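Local coordinates for protein 2,5-dihydroxypyridine 5,6-dioxygenase (Pseudomonas putida KT2440, PDB 7CUP) that uses a non-heme iron centre to cleave the ring of 2,5-dihydroxypyridine between carbons 5 and 6 with dioxygen, giving N-formylmaleamate in nicotinate degradation, at residues L229-G241 / M252-S264. Numbering follows the deposited sequence.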
# COMPACT_ATOMS: atom_id res chain seq x y z
N LEU A 229 8.74 12.81 46.57
CA LEU A 229 9.85 11.82 46.52
C LEU A 229 10.91 12.21 47.55
O LEU A 229 11.46 13.34 47.48
CB LEU A 229 10.45 11.78 45.11
CG LEU A 229 9.44 11.64 43.98
CD1 LEU A 229 10.11 11.85 42.64
CD2 LEU A 229 8.78 10.28 44.04
N GLU A 230 11.17 11.30 48.49
CA GLU A 230 12.27 11.43 49.48
C GLU A 230 13.44 10.64 48.91
O GLU A 230 13.25 9.44 48.55
CB GLU A 230 11.80 10.96 50.87
CG GLU A 230 10.81 11.92 51.50
CD GLU A 230 9.77 11.28 52.42
OE1 GLU A 230 9.93 10.09 52.79
OE2 GLU A 230 8.77 11.97 52.76
N ILE A 231 14.58 11.31 48.78
CA ILE A 231 15.84 10.78 48.17
C ILE A 231 16.92 10.76 49.26
O ILE A 231 17.13 11.79 49.91
CB ILE A 231 16.23 11.66 46.97
CG1 ILE A 231 15.17 11.57 45.87
CG2 ILE A 231 17.62 11.30 46.45
CD1 ILE A 231 14.94 12.89 45.18
N GLU A 232 17.59 9.62 49.42
CA GLU A 232 18.73 9.45 50.35
C GLU A 232 19.85 8.72 49.61
O GLU A 232 19.57 7.63 49.01
CB GLU A 232 18.30 8.73 51.63
CG GLU A 232 17.31 9.52 52.48
CD GLU A 232 16.50 8.64 53.43
OE1 GLU A 232 17.09 7.70 53.99
OE2 GLU A 232 15.29 8.88 53.58
N LYS A 233 21.04 9.31 49.61
CA LYS A 233 22.26 8.70 49.03
C LYS A 233 21.90 8.27 47.61
O LYS A 233 22.04 7.08 47.29
CB LYS A 233 22.71 7.52 49.89
CG LYS A 233 23.09 7.85 51.33
CD LYS A 233 23.33 6.60 52.19
CE LYS A 233 22.05 5.88 52.58
NZ LYS A 233 22.23 4.41 52.67
N GLY A 234 21.34 9.20 46.83
CA GLY A 234 21.12 9.03 45.38
C GLY A 234 19.95 8.13 45.02
O GLY A 234 19.80 7.87 43.81
N PHE A 235 19.15 7.67 45.98
CA PHE A 235 17.99 6.79 45.73
C PHE A 235 16.70 7.38 46.31
O PHE A 235 16.68 7.99 47.39
CB PHE A 235 18.26 5.39 46.29
CG PHE A 235 19.18 4.57 45.43
CD1 PHE A 235 20.55 4.80 45.44
CD2 PHE A 235 18.68 3.61 44.57
CE1 PHE A 235 21.40 4.07 44.63
CE2 PHE A 235 19.55 2.85 43.79
CZ PHE A 235 20.90 3.09 43.82
N ILE A 236 15.60 7.19 45.58
CA ILE A 236 14.22 7.42 46.07
C ILE A 236 13.92 6.36 47.13
O ILE A 236 13.95 5.16 46.82
CB ILE A 236 13.20 7.39 44.90
CG1 ILE A 236 13.44 8.52 43.90
CG2 ILE A 236 11.78 7.43 45.46
CD1 ILE A 236 12.79 8.29 42.54
N THR A 237 13.65 6.79 48.36
CA THR A 237 13.33 5.87 49.49
C THR A 237 11.87 6.03 49.89
O THR A 237 11.34 5.13 50.58
CB THR A 237 14.28 6.11 50.66
OG1 THR A 237 14.11 7.49 50.98
CG2 THR A 237 15.71 5.76 50.30
N GLY A 238 11.21 7.10 49.45
CA GLY A 238 9.79 7.31 49.74
C GLY A 238 9.08 7.90 48.54
O GLY A 238 9.62 8.84 47.98
N ILE A 239 7.87 7.42 48.26
CA ILE A 239 6.94 8.01 47.26
C ILE A 239 5.55 8.17 47.92
O ILE A 239 4.89 7.13 48.22
CB ILE A 239 6.89 7.13 46.00
CG1 ILE A 239 8.30 6.91 45.43
CG2 ILE A 239 5.93 7.74 44.98
CD1 ILE A 239 8.35 5.96 44.23
N HIS A 240 5.11 9.42 48.10
CA HIS A 240 3.90 9.78 48.87
C HIS A 240 2.97 10.71 48.10
O HIS A 240 3.43 11.72 47.55
CB HIS A 240 4.32 10.44 50.19
CG HIS A 240 5.31 9.60 50.91
ND1 HIS A 240 6.62 10.02 51.13
CD2 HIS A 240 5.20 8.34 51.35
CE1 HIS A 240 7.26 9.05 51.74
NE2 HIS A 240 6.41 8.00 51.89
N GLY A 241 1.68 10.40 48.17
CA GLY A 241 0.56 11.22 47.69
C GLY A 241 -0.72 10.42 47.78
O GLY A 241 -0.79 9.54 48.65
N MET A 252 6.79 1.16 39.29
CA MET A 252 8.20 0.95 39.67
C MET A 252 8.39 -0.44 40.31
O MET A 252 9.42 -1.07 39.98
CB MET A 252 8.67 2.07 40.59
CG MET A 252 8.64 3.40 39.89
SD MET A 252 9.45 4.75 40.71
CE MET A 252 11.16 4.39 40.32
N LYS A 253 7.47 -0.95 41.12
CA LYS A 253 7.70 -2.25 41.80
C LYS A 253 7.53 -3.39 40.78
O LYS A 253 8.07 -4.47 41.01
CB LYS A 253 6.85 -2.42 43.06
CG LYS A 253 5.35 -2.57 42.88
CD LYS A 253 4.87 -3.93 42.32
CE LYS A 253 3.48 -3.88 41.70
NZ LYS A 253 3.43 -4.38 40.30
N TYR A 254 6.83 -3.14 39.67
CA TYR A 254 6.58 -4.13 38.59
C TYR A 254 7.90 -4.78 38.18
O TYR A 254 7.94 -5.99 37.87
CB TYR A 254 5.95 -3.44 37.38
CG TYR A 254 5.89 -4.26 36.12
CD1 TYR A 254 5.10 -5.37 36.03
CD2 TYR A 254 6.64 -3.90 35.01
CE1 TYR A 254 5.02 -6.11 34.86
CE2 TYR A 254 6.56 -4.61 33.82
CZ TYR A 254 5.76 -5.73 33.75
OH TYR A 254 5.68 -6.43 32.58
N PHE A 255 8.96 -4.01 38.16
CA PHE A 255 10.26 -4.44 37.60
C PHE A 255 11.01 -5.27 38.63
O PHE A 255 12.01 -5.85 38.27
CB PHE A 255 11.07 -3.21 37.18
CG PHE A 255 10.43 -2.47 36.04
CD1 PHE A 255 10.72 -2.82 34.72
CD2 PHE A 255 9.51 -1.46 36.27
CE1 PHE A 255 10.13 -2.14 33.67
CE2 PHE A 255 8.91 -0.79 35.21
CZ PHE A 255 9.21 -1.14 33.91
N ASN A 256 10.54 -5.31 39.87
CA ASN A 256 11.13 -6.12 40.97
C ASN A 256 12.66 -5.96 40.94
O ASN A 256 13.36 -6.96 40.72
CB ASN A 256 10.72 -7.59 40.92
CG ASN A 256 11.18 -8.31 42.17
OD1 ASN A 256 11.67 -9.44 42.11
ND2 ASN A 256 11.07 -7.65 43.31
N ASP A 257 13.13 -4.73 41.14
CA ASP A 257 14.56 -4.37 41.04
C ASP A 257 14.77 -3.08 41.80
O ASP A 257 14.18 -2.06 41.46
CB ASP A 257 15.02 -4.21 39.60
CG ASP A 257 16.52 -4.01 39.43
OD1 ASP A 257 17.23 -3.88 40.46
OD2 ASP A 257 16.97 -3.95 38.25
N PRO A 258 15.61 -3.08 42.86
CA PRO A 258 15.90 -1.84 43.59
C PRO A 258 16.64 -0.77 42.78
O PRO A 258 16.63 0.37 43.17
CB PRO A 258 16.71 -2.30 44.82
CG PRO A 258 17.18 -3.70 44.50
CD PRO A 258 16.22 -4.27 43.47
N GLU A 259 17.28 -1.12 41.67
CA GLU A 259 18.02 -0.11 40.84
C GLU A 259 17.06 0.95 40.29
O GLU A 259 17.51 2.09 40.09
CB GLU A 259 18.74 -0.80 39.70
CG GLU A 259 19.93 -1.62 40.15
CD GLU A 259 20.80 -2.07 39.00
OE1 GLU A 259 21.95 -2.49 39.26
OE2 GLU A 259 20.35 -1.97 37.82
N VAL A 260 15.77 0.62 40.11
CA VAL A 260 14.76 1.53 39.45
C VAL A 260 14.72 2.87 40.21
O VAL A 260 14.50 3.91 39.55
CB VAL A 260 13.36 0.88 39.31
CG1 VAL A 260 13.43 -0.49 38.68
CG2 VAL A 260 12.60 0.77 40.62
N TYR A 261 14.99 2.87 41.52
CA TYR A 261 14.81 4.05 42.41
C TYR A 261 16.02 4.98 42.36
O TYR A 261 16.01 6.04 43.00
CB TYR A 261 14.47 3.60 43.84
CG TYR A 261 13.23 2.75 43.90
CD1 TYR A 261 11.99 3.31 43.65
CD2 TYR A 261 13.31 1.39 44.13
CE1 TYR A 261 10.85 2.53 43.66
CE2 TYR A 261 12.18 0.58 44.11
CZ TYR A 261 10.94 1.16 43.88
OH TYR A 261 9.82 0.39 43.84
N GLY A 262 17.05 4.64 41.59
CA GLY A 262 18.25 5.48 41.52
C GLY A 262 18.02 6.75 40.71
O GLY A 262 17.48 6.65 39.60
N ILE A 263 18.50 7.89 41.19
CA ILE A 263 18.47 9.15 40.41
C ILE A 263 19.57 9.09 39.36
O ILE A 263 20.75 8.78 39.69
CB ILE A 263 18.59 10.38 41.29
CG1 ILE A 263 17.49 10.41 42.36
CG2 ILE A 263 18.56 11.63 40.44
CD1 ILE A 263 16.05 10.44 41.81
N SER A 264 19.18 9.34 38.11
CA SER A 264 20.07 9.36 36.93
C SER A 264 20.35 10.82 36.57
O SER A 264 20.95 11.53 37.39
CB SER A 264 19.48 8.57 35.79
OG SER A 264 19.83 7.20 35.94
O HOH W 1 21.79 8.65 42.21
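Two backbone hydrogen bonds join Gly234 and Ile236 to the chain running from Tyr261 to Ile263: Ile263 N donates to Gly234 O at 2.9 Å, and Ile236 N to Tyr261 O, both nearly straight. One water donates to both Gly234 O and Ile263 O, so Gly234 O accepts from Ile263 N and from the water. Between the two bonds, Gly262 CA lies over one face of the Phe235 ring, a CH-pi contact 3.9 Å from the centroid. Phe235 CG stands anti to its own carbonyl carbon (chi1 -77°), which swings the ring over the Gly262 backbone, and CD2 of the ring comes within 3.5 Å of Gly262 N. Were Phe235 replaced by an alanine, Gly262 CA would probably lose its CH-pi partner. The single bridge, Phe235 with Gly262, ties the hairpin 227-240, turned by a type I' turn from Glu232 to Phe235, to the start of strand 263-269, which carries the iron ligand His265. Apolar contacts follow along the strand: Ile236 CG1 meets Ile263 CD1 at 3.9 Å, the two side chains crossing at about a right angle, while Tyr261 CB packs on Ile236 CB. Farther along, Ile239 CD1 touches Met252 SD of helix 243-253 at 3.9 Å.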